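PDB 3C3K: alanine racemase from Actinobacillus succinogenes, which belongs by fold to the periplasmic-binding-protein-like family, whose two-lobed members typically hold small ligands in the cleft between the lobes. Local coordinates for residues M10-V15 and D66-M71; P88-A93 and V247-E252; R126-N131 and L155-I160. All blocks are in the same frame, centred on the assembly; numbering follows the deposited sequence.

Interaction 1. Residues M10-V15 and D66-M71; sequences MLLVMV and DGVITM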
ATOM      1  N   MET B  10      -5.915 -22.214   6.710  1.00 21.39           N
ATOM      2  CA  MET B  10      -5.545 -20.819   6.651  1.00 19.60           C
ATOM      3  C   MET B  10      -4.243 -20.627   7.433  1.00 17.59           C
ATOM      4  O   MET B  10      -3.940 -21.329   8.438  1.00 14.64           O
ATOM      5  CB  MET B  10      -6.657 -19.878   7.206  1.00 19.45           C
ATOM      6  CG  MET B  10      -7.938 -19.749   6.307  1.00 22.91           C
ATOM      7  SD  MET B  10      -9.157 -18.452   6.763  1.00 21.65           S
ATOM      8  CE  MET B  10      -9.942 -19.177   8.172  1.00 19.17           C
ATOM      9  N   LEU B  11      -3.486 -19.645   6.967  1.00 15.76           N
ATOM     10  CA  LEU B  11      -2.316 -19.143   7.675  1.00 14.14           C
ATOM     11  C   LEU B  11      -2.544 -17.688   8.109  1.00 14.54           C
ATOM     12  O   LEU B  11      -3.185 -16.908   7.369  1.00 15.61           O
ATOM     13  CB  LEU B  11      -1.127 -19.228   6.754  1.00 13.23           C
ATOM     14  CG  LEU B  11      -0.918 -20.519   5.957  1.00 15.88           C
ATOM     15  CD1 LEU B  11       0.271 -20.308   5.090  1.00 15.56           C
ATOM     16  CD2 LEU B  11      -0.686 -21.705   6.943  1.00 18.78           C
ATOM     17  N   LEU B  12      -2.073 -17.359   9.299  1.00 13.49           N
ATOM     18  CA  LEU B  12      -2.063 -15.993   9.827  1.00 13.66           C
ATOM     19  C   LEU B  12      -0.778 -15.228   9.445  1.00 13.90           C
ATOM     20  O   LEU B  12       0.348 -15.665   9.765  1.00 13.21           O
ATOM     21  CB  LEU B  12      -2.230 -16.005  11.365  1.00 13.86           C
ATOM     22  CG  LEU B  12      -2.133 -14.663  12.111  1.00 13.67           C
ATOM     23  CD1 LEU B  12      -3.242 -13.674  11.659  1.00 14.62           C
ATOM     24  CD2 LEU B  12      -2.283 -14.885  13.555  1.00 16.46           C
ATOM     25  N   VAL B  13      -0.932 -14.075   8.777  1.00 14.07           N
ATOM     26  CA  VAL B  13       0.193 -13.146   8.646  1.00 13.78           C
ATOM     27  C   VAL B  13       0.014 -11.939   9.557  1.00 14.27           C
ATOM     28  O   VAL B  13      -0.996 -11.258   9.479  1.00 14.92           O
ATOM     29  CB  VAL B  13       0.367 -12.704   7.189  1.00 15.03           C
ATOM     30  CG1 VAL B  13       1.668 -11.928   6.990  1.00 14.17           C
ATOM     31  CG2 VAL B  13       0.312 -13.939   6.245  1.00 10.89           C
ATOM     32  N   MET B  14       1.004 -11.676  10.409  1.00 13.39           N
ATOM     33  CA  MET B  14       1.030 -10.507  11.281  1.00 12.29           C
ATOM     34  C   MET B  14       1.895  -9.476  10.593  1.00 13.15           C
ATOM     35  O   MET B  14       3.122  -9.594  10.578  1.00 13.27           O
ATOM     36  CB  MET B  14       1.604 -10.896  12.656  1.00 12.00           C
ATOM     37  CG  MET B  14       0.574 -11.588  13.620  1.00 12.76           C
ATOM     38  SD  MET B  14       1.197 -12.305  15.225  1.00 11.88           S
ATOM     39  CE  MET B  14       2.767 -12.555  14.806  1.00 19.12           C
ATOM     40  N   VAL B  15       1.253  -8.456  10.035  1.00 13.62           N
ATOM     41  CA  VAL B  15       1.879  -7.460   9.175  1.00 14.91           C
ATOM     42  C   VAL B  15       2.344  -6.254   9.996  1.00 16.13           C
ATOM     43  O   VAL B  15       1.618  -5.777  10.893  1.00 13.59           O
ATOM     44  CB  VAL B  15       0.828  -7.012   8.155  1.00 16.24           C
ATOM     45  CG1 VAL B  15       1.321  -5.898   7.271  1.00 16.80           C
ATOM     46  CG2 VAL B  15       0.493  -8.220   7.276  1.00 18.44           C
ATOM     47  N   ASP B  66      -3.323 -22.671  10.827  1.00 19.69           N
ATOM     48  CA  ASP B  66      -2.321 -23.690  11.000  1.00 19.36           C
ATOM     49  C   ASP B  66      -0.891 -23.187  11.289  1.00 18.97           C
ATOM     50  O   ASP B  66       0.012 -24.004  11.524  1.00 17.24           O
ATOM     51  CB  ASP B  66      -2.289 -24.544   9.732  1.00 20.61           C
ATOM     52  CG  ASP B  66      -3.486 -25.497   9.610  1.00 24.78           C
ATOM     53  OD1 ASP B  66      -4.470 -25.369  10.383  1.00 26.71           O
ATOM     54  OD2 ASP B  66      -3.433 -26.386   8.715  1.00 30.66           O
ATOM     55  N   GLY B  67      -0.676 -21.878  11.335  1.00 17.21           N
ATOM     56  CA  GLY B  67       0.698 -21.367  11.498  1.00 16.10           C
ATOM     57  C   GLY B  67       0.711 -19.856  11.329  1.00 15.38           C
ATOM     58  O   GLY B  67      -0.257 -19.282  10.832  1.00 14.73           O
ATOM     59  N   VAL B  68       1.769 -19.205  11.811  1.00 14.73           N
ATOM     60  CA  VAL B  68       1.883 -17.749  11.761  1.00 13.79           C
ATOM     61  C   VAL B  68       3.221 -17.274  11.107  1.00 13.53           C
ATOM     62  O   VAL B  68       4.280 -17.811  11.381  1.00 11.57           O
ATOM     63  CB  VAL B  68       1.577 -17.136  13.185  1.00 14.54           C
ATOM     64  CG1 VAL B  68       2.299 -17.856  14.223  1.00 16.44           C
ATOM     65  CG2 VAL B  68       1.902 -15.611  13.281  1.00 13.59           C
ATOM     66  N   ILE B  69       3.122 -16.318  10.163  1.00 13.31           N
ATOM     67  CA  ILE B  69       4.291 -15.559   9.659  1.00 12.41           C
ATOM     68  C   ILE B  69       4.160 -14.181  10.196  1.00 12.48           C
ATOM     69  O   ILE B  69       3.087 -13.605  10.128  1.00 12.96           O
ATOM     70  CB  ILE B  69       4.316 -15.535   8.131  1.00 13.10           C
ATOM     71  CG1 ILE B  69       4.424 -16.970   7.644  1.00 11.89           C
ATOM     72  CG2 ILE B  69       5.538 -14.687   7.597  1.00 13.38           C
ATOM     73  CD1 ILE B  69       4.174 -17.116   6.109  1.00 10.00           C
ATOM     74  N   THR B  70       5.184 -13.718  10.886  1.00 13.47           N
ATOM     75  CA  THR B  70       5.194 -12.394  11.495  1.00 13.50           C
ATOM     76  C   THR B  70       6.251 -11.471  10.831  1.00 14.50           C
ATOM     77  O   THR B  70       7.339 -11.911  10.491  1.00 13.91           O
ATOM     78  CB  THR B  70       5.384 -12.450  13.050  1.00 14.72           C
ATOM     79  OG1 THR B  70       5.178 -11.111  13.565  1.00 16.51           O
ATOM     80  CG2 THR B  70       6.775 -13.021  13.474  1.00 13.09           C
ATOM     81  N   MET B  71       5.873 -10.206  10.610  1.00 13.04           N
ATOM     82  CA  MET B  71       6.760  -9.220  10.134  1.00 13.42           C
ATOM     83  C   MET B  71       6.950  -8.182  11.303  1.00 15.05           C
ATOM     84  O   MET B  71       7.590  -7.158  11.114  1.00 13.52           O
ATOM     85  CB  MET B  71       6.205  -8.526   8.874  1.00 13.92           C
ATOM     86  CG  MET B  71       5.637  -9.469   7.699  1.00 13.92           C
ATOM     87  SD  MET B  71       4.955  -8.395   6.325  1.00 10.93           S
ATOM     88  CE  MET B  71       6.479  -7.853   5.790  1.00 11.53           C
TER
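M14 leaves the strand with CG anti to its own carbonyl carbon (chi1 -81°), runs extended to SD, then folds back at a nearly eclipsed chi3 of -24°. That fold swings CE obliquely across the neighbouring strand, 3.5 Å from V68 CG2 and only 3.1 Å from T70 OG1. V68 CG2, anti to the backbone N, is the methyl it meets. T70 likewise has OG1 anti to N (chi1 -172°), and its hydroxyl is bonded to D72 N just beyond the strand, so the methionine packs against an oxygen already engaged. Beneath these side chains the strands run parallel, in the register L12–V68, V13–I69, M14–T70. Five nearly straight backbone bonds join them, from D66 N to M10 O (2.8 Å) through I69 N to L12 O (2.9 Å) to M71 N to M14 O (2.8 Å). L12 shares the face of M14; V13 and I69 occupy the other, where beta-branched side chains suit extended strands and helix 21-35 meets V13. G67, nearly fully extended, has a buried N without a partner in the model. The backbone bonds thus fix register and spacing, while the unbranched, flexible methionine fills a close-packed, mostly apolar face, probably at some torsional cost.

Interaction 2. Residues P88-A93 and V247-E252; sequences PWVQCA and VSLLLE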
ATOM      1  N   PRO B  88       3.714 -23.956  13.899  1.00 14.51           N
ATOM      2  CA  PRO B  88       4.557 -23.394  12.827  1.00 13.89           C
ATOM      3  C   PRO B  88       4.665 -21.853  12.905  1.00 13.72           C
ATOM      4  O   PRO B  88       3.648 -21.182  13.066  1.00 13.61           O
ATOM      5  CB  PRO B  88       3.831 -23.781  11.565  1.00 13.11           C
ATOM      6  CG  PRO B  88       3.123 -25.084  11.949  1.00 14.78           C
ATOM      7  CD  PRO B  88       2.622 -24.794  13.358  1.00 12.59           C
ATOM      8  N   TRP B  89       5.897 -21.322  12.840  1.00 12.10           N
ATOM      9  CA  TRP B  89       6.169 -19.896  13.102  1.00 12.51           C
ATOM     10  C   TRP B  89       7.387 -19.506  12.281  1.00 11.91           C
ATOM     11  O   TRP B  89       8.405 -20.221  12.271  1.00 13.04           O
ATOM     12  CB  TRP B  89       6.448 -19.740  14.610  1.00 12.50           C
ATOM     13  CG  TRP B  89       6.526 -18.385  15.205  1.00 11.85           C
ATOM     14  CD1 TRP B  89       6.198 -17.205  14.639  1.00 15.22           C
ATOM     15  CD2 TRP B  89       6.860 -18.095  16.580  1.00 13.32           C
ATOM     16  NE1 TRP B  89       6.333 -16.183  15.550  1.00 16.23           N
ATOM     17  CE2 TRP B  89       6.755 -16.708  16.749  1.00 14.40           C
ATOM     18  CE3 TRP B  89       7.265 -18.888  17.666  1.00 13.41           C
ATOM     19  CZ2 TRP B  89       7.028 -16.065  17.989  1.00 16.85           C
ATOM     20  CZ3 TRP B  89       7.553 -18.244  18.929  1.00 15.40           C
ATOM     21  CH2 TRP B  89       7.406 -16.855  19.073  1.00 13.60           C
ATOM     22  N   VAL B  90       7.299 -18.366  11.592  1.00 12.88           N
ATOM     23  CA  VAL B  90       8.395 -17.862  10.771  1.00 12.02           C
ATOM     24  C   VAL B  90       8.413 -16.374  10.913  1.00 12.36           C
ATOM     25  O   VAL B  90       7.367 -15.764  10.909  1.00 13.42           O
ATOM     26  CB  VAL B  90       8.232 -18.170   9.274  1.00 12.09           C
ATOM     27  CG1 VAL B  90       9.316 -17.516   8.474  1.00 13.21           C
ATOM     28  CG2 VAL B  90       8.280 -19.684   8.981  1.00 12.15           C
ATOM     29  N   GLN B  91       9.606 -15.795  11.003  1.00 11.50           N
ATOM     30  CA  GLN B  91       9.756 -14.365  11.089  1.00 12.67           C
ATOM     31  C   GLN B  91      10.296 -13.829   9.781  1.00 12.83           C
ATOM     32  O   GLN B  91      11.235 -14.395   9.204  1.00 15.03           O
ATOM     33  CB  GLN B  91      10.646 -13.972  12.273  1.00 12.06           C
ATOM     34  CG  GLN B  91      11.275 -12.525  12.096  1.00 13.73           C
ATOM     35  CD  GLN B  91      10.427 -11.516  12.865  1.00 18.89           C
ATOM     36  OE1 GLN B  91      10.039 -11.791  13.995  1.00 13.85           O
ATOM     37  NE2 GLN B  91      10.131 -10.367  12.260  1.00 20.10           N
ATOM     38  N   CYS B  92       9.683 -12.779   9.271  1.00 14.90           N
ATOM     39  CA  CYS B  92      10.161 -12.084   8.056  1.00 17.54           C
ATOM     40  C   CYS B  92      10.814 -10.765   8.374  1.00 17.22           C
ATOM     41  O   CYS B  92      10.317  -9.998   9.199  1.00 17.91           O
ATOM     42  CB  CYS B  92       8.998 -11.717   7.139  1.00 18.79           C
ATOM     43  SG  CYS B  92       8.213 -13.042   6.278  1.00 26.31           S
ATOM     44  N   ALA B  93      11.896 -10.460   7.656  1.00 18.51           N
ATOM     45  CA  ALA B  93      12.466  -9.125   7.622  1.00 17.45           C
ATOM     46  C   ALA B  93      13.141  -8.689   8.887  1.00 18.31           C
ATOM     47  O   ALA B  93      13.590  -7.593   8.943  1.00 19.26           O
ATOM     48  CB  ALA B  93      11.427  -8.071   7.211  1.00 17.80           C
ATOM     49  N   VAL B 247       6.668 -18.765   3.541  1.00 16.33           N
ATOM     50  CA  VAL B 247       5.713 -19.877   3.432  1.00 15.30           C
ATOM     51  C   VAL B 247       6.345 -21.222   3.316  1.00 16.94           C
ATOM     52  O   VAL B 247       5.892 -22.166   4.010  1.00 15.41           O
ATOM     53  CB  VAL B 247       4.695 -19.659   2.286  1.00 16.30           C
ATOM     54  CG1 VAL B 247       3.773 -20.899   2.115  1.00 16.76           C
ATOM     55  CG2 VAL B 247       3.918 -18.415   2.585  1.00 13.75           C
ATOM     56  N   SER B 248       7.366 -21.325   2.460  1.00 16.81           N
ATOM     57  CA  SER B 248       8.151 -22.529   2.336  1.00 19.20           C
ATOM     58  C   SER B 248       8.716 -23.047   3.646  1.00 18.56           C
ATOM     59  O   SER B 248       8.701 -24.269   3.874  1.00 16.44           O
ATOM     60  CB  SER B 248       9.294 -22.360   1.343  1.00 20.36           C
ATOM     61  OG  SER B 248       8.724 -22.606   0.070  1.00 25.29           O
ATOM     62  N   LEU B 249       9.188 -22.117   4.477  1.00 16.63           N
ATOM     63  CA  LEU B 249       9.703 -22.469   5.789  1.00 17.53           C
ATOM     64  C   LEU B 249       8.576 -22.893   6.723  1.00 17.46           C
ATOM     65  O   LEU B 249       8.765 -23.815   7.593  1.00 17.45           O
ATOM     66  CB  LEU B 249      10.547 -21.323   6.380  1.00 16.63           C
ATOM     67  CG  LEU B 249      11.826 -20.856   5.648  1.00 17.20           C
ATOM     68  CD1 LEU B 249      12.518 -19.664   6.399  1.00 16.94           C
ATOM     69  CD2 LEU B 249      12.759 -22.016   5.540  1.00 19.72           C
ATOM     70  N   LEU B 250       7.424 -22.247   6.581  1.00 16.66           N
ATOM     71  CA  LEU B 250       6.260 -22.567   7.402  1.00 17.46           C
ATOM     72  C   LEU B 250       5.756 -23.945   7.032  1.00 17.93           C
ATOM     73  O   LEU B 250       5.286 -24.681   7.881  1.00 18.89           O
ATOM     74  CB  LEU B 250       5.101 -21.555   7.215  1.00 16.85           C
ATOM     75  CG  LEU B 250       4.088 -21.554   8.360  1.00 17.16           C
ATOM     76  CD1 LEU B 250       4.723 -20.837   9.534  1.00 16.49           C
ATOM     77  CD2 LEU B 250       2.802 -20.821   7.955  1.00 19.06           C
ATOM     78  N   LEU B 251       5.803 -24.275   5.749  1.00 18.73           N
ATOM     79  CA  LEU B 251       5.400 -25.619   5.296  1.00 20.84           C
ATOM     80  C   LEU B 251       6.325 -26.755   5.765  1.00 22.07           C
ATOM     81  O   LEU B 251       5.864 -27.865   6.032  1.00 23.92           O
ATOM     82  CB  LEU B 251       5.178 -25.654   3.767  1.00 21.28           C
ATOM     83  CG  LEU B 251       4.034 -24.810   3.171  1.00 20.22           C
ATOM     84  CD1 LEU B 251       4.178 -24.692   1.609  1.00 22.40           C
ATOM     85  CD2 LEU B 251       2.597 -25.247   3.601  1.00 14.46           C
ATOM     86  N   GLU B 252       7.620 -26.526   5.886  1.00 22.92           N
ATOM     87  CA  GLU B 252       8.458 -27.569   6.451  1.00 24.25           C
ATOM     88  C   GLU B 252       8.041 -27.894   7.866  1.00 24.21           C
ATOM     89  O   GLU B 252       8.105 -29.071   8.261  1.00 25.32           O
ATOM     90  CB  GLU B 252       9.897 -27.135   6.572  1.00 24.60           C
ATOM     91  CG  GLU B 252      10.327 -26.293   5.489  1.00 31.68           C
ATOM     92  CD  GLU B 252      11.392 -26.928   4.688  1.00 38.37           C
ATOM     93  OE1 GLU B 252      12.413 -26.218   4.515  1.00 41.81           O
ATOM     94  OE2 GLU B 252      11.199 -28.107   4.268  1.00 40.81           O
TER
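Strand 89-92 and the helical segment 247-252 run nearly antiparallel, their axes at 162° and 7.8 Å apart at closest approach. V90 reaches toward the helix with CG2 anti to its own carbonyl carbon, and this one methyl meets the helix at two residues: L249 CB at 3.8 Å and the backbone L250 N at 3.6 Å. Valine suits the place, being short enough to let the helix backbone come close and at home in an extended strand. L250 begins pointing along the interface, but with CG anti to the backbone N (chi1 -160°) its tip turns inward. There CD1 lies 3.5 Å from P88 C and 3.5 Å from W89 N, while P88 CB touches the same methyl at 3.7 Å. The leucine branch lies across the peptide link entering the strand, a surface that the rigid, compact proline ring extends. These meetings are apolar; just outside the helical segment, Q253 NE2 donates to W89 O. W89 turns its indole to the opposite face of the sheet, where helix 77-84 receives it. Helices on both faces of a parallel sheet make the three-layer alpha/beta lobe of periplasmic-binding-like proteins, here completed by helix 239-254, which returns from far along the chain.

Interaction 3. Residues R126-N131 and L155-I160; sequences RIALIN and LDYSRI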
ATOM      1  N   ARG B 126      28.605  14.755   3.771  1.00 17.75           N
ATOM      2  CA  ARG B 126      27.670  15.054   4.853  1.00 18.08           C
ATOM      3  C   ARG B 126      26.379  14.298   4.608  1.00 18.00           C
ATOM      4  O   ARG B 126      25.412  14.850   4.027  1.00 19.32           O
ATOM      5  CB  ARG B 126      27.416  16.559   4.942  1.00 17.27           C
ATOM      6  CG  ARG B 126      28.644  17.333   5.420  1.00 19.21           C
ATOM      7  CD  ARG B 126      28.597  18.910   5.276  1.00 20.04           C
ATOM      8  NE  ARG B 126      27.863  19.460   4.134  1.00 26.21           N
ATOM      9  CZ  ARG B 126      28.348  19.689   2.904  1.00 29.22           C
ATOM     10  NH1 ARG B 126      29.607  19.403   2.589  1.00 27.77           N
ATOM     11  NH2 ARG B 126      27.552  20.216   1.957  1.00 28.66           N
ATOM     12  N   ILE B 127      26.371  13.034   5.022  1.00 16.46           N
ATOM     13  CA  ILE B 127      25.300  12.140   4.691  1.00 16.68           C
ATOM     14  C   ILE B 127      24.415  12.095   5.933  1.00 16.58           C
ATOM     15  O   ILE B 127      24.916  11.824   7.042  1.00 18.74           O
ATOM     16  CB  ILE B 127      25.834  10.719   4.339  1.00 15.73           C
ATOM     17  CG1 ILE B 127      26.766  10.772   3.128  1.00 17.05           C
ATOM     18  CG2 ILE B 127      24.637   9.726   4.083  1.00 18.55           C
ATOM     19  CD1 ILE B 127      27.735   9.651   3.031  1.00 19.33           C
ATOM     20  N   ALA B 128      23.127  12.353   5.754  1.00 15.22           N
ATOM     21  CA  ALA B 128      22.102  12.305   6.820  1.00 13.96           C
ATOM     22  C   ALA B 128      21.271  11.039   6.635  1.00 14.76           C
ATOM     23  O   ALA B 128      21.270  10.424   5.533  1.00 14.71           O
ATOM     24  CB  ALA B 128      21.161  13.600   6.767  1.00 14.71           C
ATOM     25  N   LEU B 129      20.606  10.629   7.718  1.00 12.34           N
ATOM     26  CA  LEU B 129      19.718   9.477   7.744  1.00 12.79           C
ATOM     27  C   LEU B 129      18.309   9.916   8.172  1.00 13.47           C
ATOM     28  O   LEU B 129      18.137  10.690   9.131  1.00 13.10           O
ATOM     29  CB  LEU B 129      20.266   8.387   8.699  1.00 12.06           C
ATOM     30  CG  LEU B 129      19.469   7.081   8.867  1.00 11.67           C
ATOM     31  CD1 LEU B 129      19.758   6.163   7.612  1.00 11.13           C
ATOM     32  CD2 LEU B 129      19.876   6.317  10.128  1.00 13.66           C
ATOM     33  N   ILE B 130      17.304   9.498   7.413  1.00 12.53           N
ATOM     34  CA  ILE B 130      15.933   9.632   7.889  1.00 12.72           C
ATOM     35  C   ILE B 130      15.564   8.209   8.355  1.00 13.58           C
ATOM     36  O   ILE B 130      15.504   7.256   7.524  1.00 12.67           O
ATOM     37  CB  ILE B 130      14.933  10.131   6.782  1.00 12.00           C
ATOM     38  CG1 ILE B 130      15.331  11.509   6.300  1.00  9.29           C
ATOM     39  CG2 ILE B 130      13.466  10.200   7.366  1.00 13.24           C
ATOM     40  CD1 ILE B 130      14.462  12.079   5.206  1.00 14.40           C
ATOM     41  N   ASN B 131      15.408   8.040   9.662  1.00 13.80           N
ATOM     42  CA  ASN B 131      15.033   6.724  10.186  1.00 15.53           C
ATOM     43  C   ASN B 131      13.545   6.759  10.615  1.00 17.28           C
ATOM     44  O   ASN B 131      12.913   7.825  10.588  1.00 17.38           O
ATOM     45  CB  ASN B 131      15.998   6.321  11.320  1.00 13.85           C
ATOM     46  CG  ASN B 131      16.073   4.834  11.530  1.00 14.90           C
ATOM     47  OD1 ASN B 131      15.200   4.089  11.080  1.00 17.77           O
ATOM     48  ND2 ASN B 131      17.072   4.381  12.303  1.00 13.75           N
ATOM     49  N   LEU B 155      34.346  10.751   8.598  1.00 17.71           N
ATOM     50  CA  LEU B 155      33.502  11.887   8.302  1.00 19.10           C
ATOM     51  C   LEU B 155      33.108  12.573   9.613  1.00 20.00           C
ATOM     52  O   LEU B 155      32.776  11.934  10.580  1.00 20.54           O
ATOM     53  CB  LEU B 155      32.282  11.470   7.457  1.00 19.12           C
ATOM     54  CG  LEU B 155      32.632  10.685   6.150  1.00 21.06           C
ATOM     55  CD1 LEU B 155      31.473  10.174   5.356  1.00 20.59           C
ATOM     56  CD2 LEU B 155      33.481  11.524   5.194  1.00 20.29           C
ATOM     57  N   ASP B 156      33.103  13.892   9.630  1.00 20.68           N
ATOM     58  CA  ASP B 156      32.724  14.602  10.845  1.00 22.10           C
ATOM     59  C   ASP B 156      31.178  14.755  11.014  1.00 22.66           C
ATOM     60  O   ASP B 156      30.639  14.769  12.145  1.00 23.63           O
ATOM     61  CB  ASP B 156      33.384  15.958  10.804  1.00 24.37           C
ATOM     62  CG  ASP B 156      33.384  16.652  12.189  1.00 31.13           C
ATOM     63  OD1 ASP B 156      32.991  16.026  13.225  1.00 33.37           O
ATOM     64  OD2 ASP B 156      33.770  17.825  12.220  1.00 36.42           O
ATOM     65  N   TYR B 157      30.462  14.813   9.903  1.00 20.67           N
ATOM     66  CA  TYR B 157      29.013  15.043   9.927  1.00 20.12           C
ATOM     67  C   TYR B 157      28.243  13.754  10.129  1.00 20.06           C
ATOM     68  O   TYR B 157      28.441  12.729   9.399  1.00 18.43           O
ATOM     69  CB  TYR B 157      28.561  15.694   8.607  1.00 19.32           C
ATOM     70  CG  TYR B 157      27.072  15.963   8.425  1.00 18.25           C
ATOM     71  CD1 TYR B 157      26.553  17.242   8.562  1.00 17.63           C
ATOM     72  CD2 TYR B 157      26.201  14.945   8.036  1.00 18.75           C
ATOM     73  CE1 TYR B 157      25.194  17.495   8.368  1.00 18.79           C
ATOM     74  CE2 TYR B 157      24.862  15.168   7.871  1.00 17.43           C
ATOM     75  CZ  TYR B 157      24.356  16.450   8.027  1.00 17.56           C
ATOM     76  OH  TYR B 157      23.033  16.681   7.810  1.00 17.74           O
ATOM     77  N   SER B 158      27.317  13.862  11.070  1.00 19.75           N
ATOM     78  CA  SER B 158      26.385  12.833  11.381  1.00 20.04           C
ATOM     79  C   SER B 158      25.074  13.501  11.637  1.00 20.53           C
ATOM     80  O   SER B 158      25.026  14.535  12.379  1.00 18.88           O
ATOM     81  CB  SER B 158      26.772  12.202  12.716  1.00 19.68           C
ATOM     82  OG  SER B 158      26.601  10.854  12.602  1.00 25.41           O
ATOM     83  N   ARG B 159      24.012  12.946  11.031  1.00 19.25           N
ATOM     84  CA  ARG B 159      22.704  13.273  11.489  1.00 19.30           C
ATOM     85  C   ARG B 159      21.507  12.476  11.148  1.00 19.22           C
ATOM     86  O   ARG B 159      21.331  12.032  10.012  1.00 18.31           O
ATOM     87  CB  ARG B 159      22.493  14.710  11.877  1.00 22.80           C
ATOM     88  CG  ARG B 159      21.855  15.741  11.018  1.00 22.52           C
ATOM     89  CD  ARG B 159      21.786  16.973  12.010  1.00 26.19           C
ATOM     90  NE  ARG B 159      22.634  18.101  11.564  1.00 30.12           N
ATOM     91  CZ  ARG B 159      23.934  18.272  11.861  1.00 35.08           C
ATOM     92  NH1 ARG B 159      24.588  19.323  11.367  1.00 35.29           N
ATOM     93  NH2 ARG B 159      24.597  17.395  12.617  1.00 34.21           N
ATOM     94  N   ILE B 160      20.639  12.345  12.136  1.00 17.26           N
ATOM     95  CA  ILE B 160      19.513  11.444  12.002  1.00 16.54           C
ATOM     96  C   ILE B 160      18.250  12.187  12.331  1.00 17.58           C
ATOM     97  O   ILE B 160      18.172  12.904  13.371  1.00 16.67           O
ATOM     98  CB  ILE B 160      19.666  10.272  12.978  1.00 16.33           C
ATOM     99  CG1 ILE B 160      20.965   9.560  12.694  1.00 15.41           C
ATOM    100  CG2 ILE B 160      18.450   9.311  12.903  1.00 12.92           C
ATOM    101  CD1 ILE B 160      21.470   8.613  13.806  1.00 16.95           C
TER
HETATM  102  O   HOH W   1      28.596  12.353   6.607  1.00 12.75           O
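The Y157 ring has the aliphatic root of R126 over one face, with R126 CB 3.7 Å from the ring centroid and 18° off the normal, a CH-pi contact. On the other side of the ring plane lies the guanidinium of R159, one of whose faces has Y157 CE1 3.6 Å above it. At the ring edge I127 O lies in plane, 3.4 Å from Y157 CE2, and the hydroxyl end comes alongside A128, whose CB is 3.8 Å from Y157 OH; alanine's small methyl lets the ring edge come this close to the strand. The R126 and Y157 side chains cross at about a right angle, and R126 bends at chi3, carrying its charged end away to K184 O. Strands 127-131 and 159-162 are the two parallel strands of a beta-alpha-beta crossover in the periplasmic-binding-like fold, connected through helix 137-152, from which Y146 OH bonds both I127 O and R159 N. Between the strands L129 N donates almost straight to R159 O (2.8 Å). Where they have not yet closed up, a water accepts from I127 N and donates to Y157 O. On the face of L129, branched I160 brings CG2 to 4.2 Å from N131 CB.

Interactions 1 and 2 belong to the lobe with strands 9-15, 68-70 and 89-92 and meet directly: strands 68-70 and 89-92 are neighbours, probably joined by T70 N to V90 O and T70 O to C92 N. Interaction 1 joins two neighbouring interior strands through backbone hydrogen bonds, whereas interaction 2 lays a helix on that sheet through methyl groups. Both are largely buried. Interaction 3 lies on the opposite side of the chain's centre, its centre about 36 Å from either of theirs, in the other lobe. It also pairs parallel strands, but at outermost strand 159-162, so a water and the packing of R126 on an aromatic ring supplement a single backbone bond, work that falls mainly to backbone bonds in interaction 1.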